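Long-range contacts in nitrophorin Cim l NP (Cimex lectularius, PDB 2IMQ), which carries nitric oxide on a bound heme and delivers it to the victim during feeding, causing vasodilation: residues N98-E103 / T120-Y125; K127-T132 / S163-W168; K253-L258 / A276-T281. All blocks are in the same frame, centred on the assembly; numbering follows the deposited sequence.

Contact 1: N98-E103 / T120-Y125; sequences NTLKNE and TSFTIY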
loop_
_atom_site.group_PDB
_atom_site.type_symbol
_atom_site.label_atom_id
_atom_site.label_comp_id
_atom_site.label_asym_id
_atom_site.label_seq_id
_atom_site.Cartn_x
_atom_site.Cartn_y
_atom_site.Cartn_z
ATOM N N ASN A 98 -20.330 15.163 -10.690
ATOM C CA ASN A 98 -20.840 14.757 -12.003
ATOM C C ASN A 98 -19.882 13.895 -12.797
ATOM O O ASN A 98 -20.309 13.142 -13.678
ATOM C CB ASN A 98 -21.229 16.001 -12.836
ATOM C CG ASN A 98 -22.507 16.672 -12.334
ATOM O OD1 ASN A 98 -23.423 16.007 -11.848
ATOM N ND2 ASN A 98 -22.552 17.998 -12.431
ATOM N N THR A 99 -18.590 14.008 -12.493
ATOM C CA THR A 99 -17.559 13.333 -13.277
ATOM C C THR A 99 -16.717 12.399 -12.412
ATOM O O THR A 99 -15.875 11.707 -12.942
ATOM C CB THR A 99 -16.564 14.331 -13.882
ATOM O OG1 THR A 99 -15.936 15.096 -12.832
ATOM C CG2 THR A 99 -17.234 15.344 -14.826
ATOM N N LEU A 100 -16.948 12.381 -11.116
ATOM C CA LEU A 100 -16.042 11.607 -10.227
ATOM C C LEU A 100 -16.041 10.117 -10.542
ATOM O O LEU A 100 -15.012 9.450 -10.486
ATOM C CB LEU A 100 -16.491 11.816 -8.799
ATOM C CG LEU A 100 -15.606 11.216 -7.703
ATOM C CD1 LEU A 100 -14.298 11.842 -7.707
ATOM C CD2 LEU A 100 -16.255 11.420 -6.376
ATOM N N LYS A 101 -17.182 9.552 -10.865
ATOM C CA LYS A 101 -17.286 8.136 -11.211
ATOM C C LYS A 101 -16.522 7.263 -10.184
ATOM O O LYS A 101 -15.673 6.403 -10.527
ATOM C CB LYS A 101 -16.806 7.918 -12.655
ATOM C CG LYS A 101 -17.684 8.623 -13.705
ATOM C CD LYS A 101 -19.127 8.235 -13.588
ATOM C CE LYS A 101 -20.018 9.104 -14.496
ATOM N NZ LYS A 101 -21.306 9.414 -13.789
ATOM N N ASN A 102 -16.871 7.456 -8.931
ATOM C CA ASN A 102 -16.226 6.715 -7.810
ATOM C C ASN A 102 -16.664 5.247 -7.824
ATOM O O ASN A 102 -17.879 4.938 -7.675
ATOM C CB ASN A 102 -16.636 7.418 -6.519
ATOM C CG ASN A 102 -15.926 6.889 -5.289
ATOM O OD1 ASN A 102 -14.899 6.227 -5.369
ATOM N ND2 ASN A 102 -16.483 7.183 -4.130
ATOM N N GLU A 103 -15.714 4.315 -7.973
ATOM C CA GLU A 103 -16.049 2.906 -8.108
ATOM C C GLU A 103 -15.023 2.074 -7.379
ATOM O O GLU A 103 -13.835 2.380 -7.442
ATOM C CB GLU A 103 -16.051 2.511 -9.577
ATOM C CG GLU A 103 -17.162 3.133 -10.418
ATOM C CD GLU A 103 -18.551 2.846 -9.873
ATOM O OE1 GLU A 103 -19.444 3.732 -9.969
ATOM O OE2 GLU A 103 -18.766 1.735 -9.375
ATOM N N THR A 120 -10.025 0.801 -5.803
ATOM C CA THR A 120 -10.894 1.999 -5.739
ATOM C C THR A 120 -10.373 2.984 -6.731
ATOM O O THR A 120 -9.191 3.329 -6.747
ATOM C CB THR A 120 -10.864 2.559 -4.304
ATOM O OG1 THR A 120 -11.523 1.653 -3.427
ATOM C CG2 THR A 120 -11.584 3.903 -4.189
ATOM N N SER A 121 -11.291 3.506 -7.572
ATOM C CA SER A 121 -10.937 4.404 -8.640
ATOM C C SER A 121 -11.882 5.617 -8.655
ATOM O O SER A 121 -13.011 5.532 -8.256
ATOM C CB SER A 121 -11.045 3.711 -10.014
ATOM O OG SER A 121 -10.193 2.571 -10.088
ATOM N N PHE A 122 -11.389 6.696 -9.175
ATOM C CA PHE A 122 -12.161 7.986 -9.240
ATOM C C PHE A 122 -11.476 8.943 -10.160
ATOM O O PHE A 122 -10.282 8.830 -10.473
ATOM C CB PHE A 122 -12.290 8.600 -7.829
ATOM C CG PHE A 122 -10.978 9.071 -7.248
ATOM C CD1 PHE A 122 -10.585 10.372 -7.418
ATOM C CD2 PHE A 122 -10.143 8.201 -6.504
ATOM C CE1 PHE A 122 -9.406 10.825 -6.933
ATOM C CE2 PHE A 122 -8.930 8.658 -6.006
ATOM C CZ PHE A 122 -8.558 9.957 -6.219
ATOM N N THR A 123 -12.256 9.917 -10.636
ATOM C CA THR A 123 -11.732 10.844 -11.589
ATOM C C THR A 123 -11.819 12.251 -11.051
ATOM O O THR A 123 -12.857 12.664 -10.543
ATOM C CB THR A 123 -12.596 10.742 -12.869
ATOM O OG1 THR A 123 -12.349 9.479 -13.513
ATOM C CG2 THR A 123 -12.213 11.802 -13.864
ATOM N N ILE A 124 -10.723 12.990 -11.171
ATOM C CA ILE A 124 -10.693 14.418 -10.880
ATOM C C ILE A 124 -9.963 15.109 -12.003
ATOM O O ILE A 124 -8.959 14.620 -12.506
ATOM C CB ILE A 124 -10.098 14.788 -9.463
ATOM C CG1 ILE A 124 -8.719 14.181 -9.234
ATOM C CG2 ILE A 124 -11.041 14.313 -8.408
ATOM C CD1 ILE A 124 -8.052 14.674 -7.942
ATOM N N TYR A 125 -10.511 16.251 -12.432
ATOM C CA TYR A 125 -9.931 17.013 -13.516
ATOM C C TYR A 125 -9.755 16.163 -14.769
ATOM O O TYR A 125 -8.751 16.265 -15.490
ATOM C CB TYR A 125 -8.638 17.667 -13.064
ATOM C CG TYR A 125 -8.791 18.486 -11.800
ATOM C CD1 TYR A 125 -8.217 18.085 -10.596
ATOM C CD2 TYR A 125 -9.483 19.706 -11.811
ATOM C CE1 TYR A 125 -8.345 18.828 -9.460
ATOM C CE2 TYR A 125 -9.619 20.466 -10.659
ATOM C CZ TYR A 125 -9.048 20.043 -9.491
ATOM O OH TYR A 125 -9.163 20.818 -8.358
HETATM O O HOH W 1 -14.466 14.940 -10.148
HETATM O O HOH W 2 -12.079 0.591 -9.105
#

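Contact 2: K127-T132 / S163-W168; sequences KRFSFT and SDFLFW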
loop_
_atom_site.group_PDB
_atom_site.type_symbol
_atom_site.label_atom_id
_atom_site.label_comp_id
_atom_site.label_asym_id
_atom_site.label_seq_id
_atom_site.Cartn_x
_atom_site.Cartn_y
_atom_site.Cartn_z
ATOM N N LYS A 127 -8.909 13.156 -15.072
ATOM C CA LYS A 127 -7.861 12.137 -14.957
ATOM C C LYS A 127 -8.308 11.074 -13.983
ATOM O O LYS A 127 -8.801 11.401 -12.903
ATOM C CB LYS A 127 -6.579 12.771 -14.452
ATOM C CG LYS A 127 -6.001 13.857 -15.309
ATOM C CD LYS A 127 -5.606 13.358 -16.660
ATOM C CE LYS A 127 -5.340 14.505 -17.635
ATOM N NZ LYS A 127 -6.437 14.569 -18.626
ATOM N N ARG A 128 -8.097 9.810 -14.363
ATOM C CA ARG A 128 -8.567 8.684 -13.575
ATOM C C ARG A 128 -7.472 8.107 -12.705
ATOM O O ARG A 128 -6.421 7.776 -13.189
ATOM C CB ARG A 128 -9.174 7.563 -14.409
ATOM C CG ARG A 128 -9.930 6.551 -13.575
ATOM C CD ARG A 128 -11.244 6.290 -14.052
ATOM N NE ARG A 128 -12.046 5.383 -13.278
ATOM C CZ ARG A 128 -13.053 5.722 -12.515
ATOM N NH1 ARG A 128 -13.330 7.005 -12.284
ATOM N NH2 ARG A 128 -13.781 4.773 -11.937
ATOM N N PHE A 129 -7.753 8.080 -11.411
ATOM C CA PHE A 129 -6.882 7.462 -10.376
ATOM C C PHE A 129 -7.411 6.095 -10.005
ATOM O O PHE A 129 -8.615 5.920 -9.862
ATOM C CB PHE A 129 -6.866 8.310 -9.091
ATOM C CG PHE A 129 -6.118 9.584 -9.201
ATOM C CD1 PHE A 129 -6.669 10.685 -9.862
ATOM C CD2 PHE A 129 -4.874 9.721 -8.630
ATOM C CE1 PHE A 129 -5.978 11.883 -9.967
ATOM C CE2 PHE A 129 -4.181 10.903 -8.721
ATOM C CZ PHE A 129 -4.758 12.004 -9.396
ATOM N N SER A 130 -6.507 5.130 -9.793
ATOM C CA SER A 130 -6.867 3.836 -9.246
ATOM C C SER A 130 -5.854 3.507 -8.169
ATOM O O SER A 130 -4.684 3.658 -8.377
ATOM C CB SER A 130 -6.859 2.713 -10.318
ATOM O OG SER A 130 -7.857 2.925 -11.321
ATOM N N PHE A 131 -6.400 3.045 -7.079
ATOM C CA PHE A 131 -5.646 2.514 -5.929
ATOM C C PHE A 131 -6.014 1.073 -5.653
ATOM O O PHE A 131 -7.187 0.756 -5.472
ATOM C CB PHE A 131 -5.920 3.343 -4.668
ATOM C CG PHE A 131 -5.386 4.738 -4.757
ATOM C CD1 PHE A 131 -6.106 5.733 -5.415
ATOM C CD2 PHE A 131 -4.116 5.032 -4.319
ATOM C CE1 PHE A 131 -5.583 6.998 -5.523
ATOM C CE2 PHE A 131 -3.604 6.293 -4.426
ATOM C CZ PHE A 131 -4.326 7.278 -5.049
ATOM N N THR A 132 -5.012 0.189 -5.634
ATOM C CA THR A 132 -5.170 -1.208 -5.381
ATOM C C THR A 132 -4.437 -1.600 -4.121
ATOM O O THR A 132 -3.332 -1.163 -3.880
ATOM C CB THR A 132 -4.598 -2.017 -6.563
ATOM O OG1 THR A 132 -5.375 -1.714 -7.704
ATOM C CG2 THR A 132 -4.642 -3.520 -6.348
ATOM N N SER A 163 -6.227 3.472 -16.524
ATOM C CA SER A 163 -6.280 4.684 -15.712
ATOM C C SER A 163 -5.055 5.568 -15.965
ATOM O O SER A 163 -4.005 5.102 -16.413
ATOM C CB SER A 163 -6.333 4.306 -14.213
ATOM O OG SER A 163 -7.462 3.490 -13.881
ATOM N N ASP A 164 -5.164 6.859 -15.652
ATOM C CA ASP A 164 -4.047 7.783 -15.815
ATOM C C ASP A 164 -2.982 7.614 -14.713
ATOM O O ASP A 164 -1.798 7.678 -14.975
ATOM C CB ASP A 164 -4.524 9.227 -15.772
ATOM C CG ASP A 164 -5.373 9.567 -16.952
ATOM O OD1 ASP A 164 -6.625 9.462 -16.838
ATOM O OD2 ASP A 164 -4.845 9.833 -18.051
ATOM N N PHE A 165 -3.428 7.461 -13.474
ATOM C CA PHE A 165 -2.505 7.298 -12.301
ATOM C C PHE A 165 -2.921 6.085 -11.493
ATOM O O PHE A 165 -4.075 5.995 -11.053
ATOM C CB PHE A 165 -2.590 8.548 -11.418
ATOM C CG PHE A 165 -2.394 9.850 -12.176
ATOM C CD1 PHE A 165 -3.435 10.713 -12.360
ATOM C CD2 PHE A 165 -1.160 10.201 -12.657
ATOM C CE1 PHE A 165 -3.217 11.926 -13.047
ATOM C CE2 PHE A 165 -0.924 11.385 -13.315
ATOM C CZ PHE A 165 -1.980 12.238 -13.527
ATOM N N LEU A 166 -1.974 5.172 -11.311
ATOM C CA LEU A 166 -2.225 3.930 -10.620
ATOM C C LEU A 166 -1.232 3.699 -9.531
ATOM O O LEU A 166 -0.028 3.903 -9.703
ATOM C CB LEU A 166 -2.192 2.742 -11.554
ATOM C CG LEU A 166 -3.220 2.826 -12.700
ATOM C CD1 LEU A 166 -2.523 3.279 -13.853
ATOM C CD2 LEU A 166 -3.913 1.511 -12.870
ATOM N N PHE A 167 -1.744 3.271 -8.406
ATOM C CA PHE A 167 -0.927 2.908 -7.220
ATOM C C PHE A 167 -1.367 1.560 -6.693
ATOM O O PHE A 167 -2.550 1.271 -6.644
ATOM C CB PHE A 167 -1.105 3.996 -6.148
ATOM C CG PHE A 167 -0.704 5.364 -6.660
ATOM C CD1 PHE A 167 -1.636 6.217 -7.239
ATOM C CD2 PHE A 167 0.620 5.770 -6.629
ATOM C CE1 PHE A 167 -1.222 7.444 -7.756
ATOM C CE2 PHE A 167 1.027 6.988 -7.155
ATOM C CZ PHE A 167 0.081 7.816 -7.727
ATOM N N TRP A 168 -0.414 0.752 -6.277
ATOM C CA TRP A 168 -0.706 -0.539 -5.718
ATOM C C TRP A 168 0.118 -0.574 -4.445
ATOM O O TRP A 168 1.346 -0.459 -4.463
ATOM C CB TRP A 168 -0.237 -1.638 -6.665
ATOM C CG TRP A 168 -0.744 -3.023 -6.387
ATOM C CD1 TRP A 168 -0.861 -3.659 -5.214
ATOM C CD2 TRP A 168 -1.251 -3.906 -7.359
ATOM N NE1 TRP A 168 -1.386 -4.917 -5.383
ATOM C CE2 TRP A 168 -1.632 -5.091 -6.712
ATOM C CE3 TRP A 168 -1.391 -3.835 -8.763
ATOM C CZ2 TRP A 168 -2.162 -6.147 -7.386
ATOM C CZ3 TRP A 168 -1.925 -4.919 -9.420
ATOM C CH2 TRP A 168 -2.303 -6.036 -8.731
HETATM O O HOH W 3 -4.388 0.627 -8.963
#

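Contact 3: K253-L258 / A276-T281; sequences KTIQPL and AKFRVT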
loop_
_atom_site.group_PDB
_atom_site.type_symbol
_atom_site.label_atom_id
_atom_site.label_comp_id
_atom_site.label_asym_id
_atom_site.label_seq_id
_atom_site.Cartn_x
_atom_site.Cartn_y
_atom_site.Cartn_z
ATOM N N LYS A 253 1.462 9.648 -18.350
ATOM C CA LYS A 253 1.565 10.733 -17.365
ATOM C C LYS A 253 2.763 10.517 -16.457
ATOM O O LYS A 253 3.171 9.378 -16.170
ATOM C CB LYS A 253 0.332 10.812 -16.523
ATOM C CG LYS A 253 -0.985 10.972 -17.216
ATOM C CD LYS A 253 -1.018 12.221 -18.047
ATOM C CE LYS A 253 -2.395 12.518 -18.503
ATOM N NZ LYS A 253 -2.347 13.618 -19.527
ATOM N N THR A 254 3.382 11.618 -16.064
ATOM C CA THR A 254 4.501 11.571 -15.166
ATOM C C THR A 254 4.039 11.378 -13.721
ATOM O O THR A 254 3.181 12.119 -13.258
ATOM C CB THR A 254 5.322 12.862 -15.285
ATOM O OG1 THR A 254 5.775 12.992 -16.625
ATOM C CG2 THR A 254 6.596 12.816 -14.407
ATOM N N ILE A 255 4.629 10.387 -13.036
ATOM C CA ILE A 255 4.434 10.163 -11.596
ATOM C C ILE A 255 5.828 10.182 -11.014
ATOM O O ILE A 255 6.659 9.366 -11.372
ATOM C CB ILE A 255 3.724 8.813 -11.302
ATOM C CG1 ILE A 255 2.343 8.767 -11.933
ATOM C CG2 ILE A 255 3.666 8.551 -9.803
ATOM C CD1 ILE A 255 1.663 7.390 -11.963
ATOM N N GLN A 256 6.076 11.152 -10.149
ATOM C CA GLN A 256 7.355 11.344 -9.546
ATOM C C GLN A 256 7.297 11.044 -8.053
ATOM O O GLN A 256 6.703 11.794 -7.284
ATOM C CB GLN A 256 7.807 12.797 -9.742
ATOM C CG GLN A 256 9.164 13.035 -9.110
ATOM C CD GLN A 256 10.217 12.077 -9.624
ATOM O OE1 GLN A 256 10.851 11.348 -8.831
ATOM N NE2 GLN A 256 10.393 12.041 -10.939
ATOM N N PRO A 257 7.939 9.949 -7.603
ATOM C CA PRO A 257 8.067 9.773 -6.184
ATOM C C PRO A 257 8.919 10.897 -5.571
ATOM O O PRO A 257 9.970 11.260 -6.089
ATOM C CB PRO A 257 8.795 8.429 -6.029
ATOM C CG PRO A 257 8.834 7.868 -7.347
ATOM C CD PRO A 257 8.541 8.844 -8.368
ATOM N N LEU A 258 8.456 11.427 -4.458
ATOM C CA LEU A 258 9.180 12.402 -3.663
ATOM C C LEU A 258 9.939 11.794 -2.528
ATOM O O LEU A 258 11.056 12.220 -2.217
ATOM C CB LEU A 258 8.189 13.462 -3.122
ATOM C CG LEU A 258 7.266 14.061 -4.182
ATOM C CD1 LEU A 258 6.203 14.948 -3.597
ATOM C CD2 LEU A 258 8.097 14.775 -5.266
ATOM N N ALA A 276 4.677 6.470 1.149
ATOM C CA ALA A 276 5.186 6.998 -0.085
ATOM C C ALA A 276 4.486 8.301 -0.373
ATOM O O ALA A 276 3.313 8.467 -0.062
ATOM C CB ALA A 276 5.017 6.029 -1.269
ATOM N N LYS A 277 5.214 9.187 -0.997
ATOM C CA LYS A 277 4.728 10.503 -1.368
ATOM C C LYS A 277 5.090 10.692 -2.815
ATOM O O LYS A 277 6.229 10.458 -3.225
ATOM C CB LYS A 277 5.334 11.639 -0.513
ATOM C CG LYS A 277 5.167 11.454 0.972
ATOM C CD LYS A 277 5.807 12.597 1.772
ATOM C CE LYS A 277 5.753 12.328 3.249
ATOM N NZ LYS A 277 6.330 13.509 3.987
ATOM N N PHE A 278 4.105 11.121 -3.603
ATOM C CA PHE A 278 4.280 11.309 -5.053
ATOM C C PHE A 278 3.760 12.650 -5.479
ATOM O O PHE A 278 2.818 13.160 -4.885
ATOM C CB PHE A 278 3.457 10.270 -5.817
ATOM C CG PHE A 278 3.761 8.856 -5.442
ATOM C CD1 PHE A 278 3.040 8.235 -4.437
ATOM C CD2 PHE A 278 4.683 8.128 -6.162
ATOM C CE1 PHE A 278 3.295 6.904 -4.111
ATOM C CE2 PHE A 278 4.899 6.748 -5.827
ATOM C CZ PHE A 278 4.221 6.204 -4.781
ATOM N N ARG A 279 4.309 13.117 -6.581
ATOM C CA ARG A 279 3.744 14.247 -7.306
ATOM C C ARG A 279 3.390 13.759 -8.710
ATOM O O ARG A 279 4.238 13.198 -9.388
ATOM C CB ARG A 279 4.739 15.356 -7.374
ATOM C CG ARG A 279 4.324 16.596 -8.124
ATOM C CD ARG A 279 5.466 17.622 -8.156
ATOM N NE ARG A 279 5.865 18.000 -6.807
ATOM C CZ ARG A 279 7.113 18.215 -6.406
ATOM N NH1 ARG A 279 8.143 18.068 -7.243
ATOM N NH2 ARG A 279 7.340 18.565 -5.142
ATOM N N VAL A 280 2.124 13.899 -9.086
ATOM C CA VAL A 280 1.670 13.518 -10.418
ATOM C C VAL A 280 1.402 14.741 -11.274
ATOM O O VAL A 280 0.968 15.772 -10.750
ATOM C CB VAL A 280 0.437 12.577 -10.359
ATOM C CG1 VAL A 280 0.698 11.415 -9.413
ATOM C CG2 VAL A 280 -0.804 13.266 -9.980
ATOM N N THR A 281 1.715 14.632 -12.562
ATOM C CA THR A 281 1.542 15.754 -13.517
ATOM C C THR A 281 0.366 15.427 -14.397
ATOM O O THR A 281 0.352 14.437 -15.117
ATOM C CB THR A 281 2.831 15.945 -14.321
ATOM O OG1 THR A 281 3.894 16.239 -13.411
ATOM C CG2 THR A 281 2.745 17.147 -15.267
HETATM O O HOH W 4 2.256 14.018 -17.073
#

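Contact 1: N98-E103 / T120-Y125
L100 meets F122 with its CG anti to the backbone N (chi1 -174°) and a bend at chi2 (64°) that swings CD1 down to F122 CB at 3.8 Å. The two side chains meet at a slant. F122 has CG between its own backbone N and carbonyl carbon (chi1 67°), the less roomy rotamer, and its ring runs on away from the loop to meet the ring of F129. These contacts fasten the loop entering strand 103-108 to strand 116-124, antiparallel, at one margin of the five-stranded sheet of a DNase I-like beta-sandwich. The same CD1 of L100 also lies 4.1 Å from I124 CG2, and L76 of the other sheet packs on L100.

E103 and S121 are a hydrogen-bonded antiparallel pair: E103 N gives to S121 O at 3.0 Å, and S121 N returns a bond to E103 O at 2.8 Å. Before this pair, K101 takes a left-handed backbone conformation, and L100 O accepts the N-H of T123 at 2.8 Å. The guanidinium of R128 reinforces this part by binding K101 O and T123 OG1, while N102 ND2 is held by L76 O. Water joins the segments at both ends. One molecule accepts from S121 OG, itself also hydrogen-bonded to S130 OG, and donates to E103 O; a second accepts from T99 OG1 and donates to T123 O at 2.8 Å.

Contact 2: K127-T132 / S163-W168
Strands 127-135 and 165-169 form the parallel pair of the mixed five-stranded sheet, and this contact joins them from F129-F165 to T132-W168. Their backbones are laced by F165 N to R128 O, S130 N to F165 O, F167 N to S130 O and T132 N to F167 O. Just ahead of the second strand, D164 OD1 takes the N-H of R128 at 2.9 Å in an almost straight bond, approached from the anti side of the carboxylate; its OD2 is held by T251.

Four phenylalanines line one face. F165 CD1 comes over a face of the F129 ring, toward the rim, 3.5 Å from F129 CZ, with the ring planes at 38°. F131 and F167 run alongside each other. Their planes are only 17° apart but slid, so the closest meeting is F131 CE2 to F167 CD1 at 3.4 Å rather than a full stack.

The other face mixes polar and aromatic contacts. S130 OG and S163 OG share a buried hydrogen bond of 2.7 Å, and S121 OG also binds S130 OG. With CG anti to the backbone N (chi1 -166°), the W168 indole lies beside T132 and takes T132 CG2 over its five-membered ring, 3.5 Å from the centroid, in a CH-pi contact. Water links T132 OG1, which also binds L154 O, to F167 O. With V9 of strand 6-17 and V280 of strand 274-281 pressing on the phenylalanine face, this is the packed interior expected of the two-sheet DNase I-like sandwich.

Contact 3: K253-L258 / A276-T281
Q256 and R279 form a hydrogen-bonded antiparallel pair, flanked by the non-hydrogen-bonded pairs I255-V280 and P257-F278, on strands whose short axes run at 146° and approach to 4.3 Å. R279 N binds Q256 O at 2.8 Å and Q256 N binds R279 O at 2.9 Å; T281 N to T254 O and L258 N to K277 O extend the ladder each way. P257 occupies a position whose backbone N faces away from the partner strand, so the proline costs no bond within this pair.

Toward the sandwich interior, I255 and V280 project together from neighbouring strands, with I255 CG1 at 4.0 Å from V280 CG1. F278 CD2 meets I255 CG2 at 3.8 Å and also touches P257 CA. The strands are the two arms of the hairpin 255-262/274-281, of which 255-262 is an outermost strand of the six-stranded sheet; F165 and Y247 of the other sheet pack on I255.

On the exposed face the chemistry changes. R279 is extended through chi2 and bends at chi3 (-59°), which turns CZ aside. L258 crosses it at about a right angle and sets CD2 over the centre of one guanidinium face, 3.8 Å from R279 CZ. K277 NZ pairs with E35 in a salt bridge. At the far end, water accepts from T254 N and donates to T281 O.

Contact 2 is buried, whereas contacts 1 and 3 are only partly so. Contacts 1 and 2 belong to successive strands of the five-stranded sheet, joined where F129 N approaches F122 O at 2.8 Å and where R128 reaches back to the loop of contact 1. Contact 3 lies in the opposing six-stranded sheet and meets contact 2 across the interior, with F165 CE2 3.5 Å from V280 CB. The chemistry differs with place: contact 2 adds aromatic packing and a buried serine pair to a parallel ladder, contact 1 rests on a short, irregular backbone pairing with one leucine packed on the strand, and contact 3 on a regular antiparallel ladder with an apolar inner face and an outer face of mixed polar, charged and aliphatic side chains.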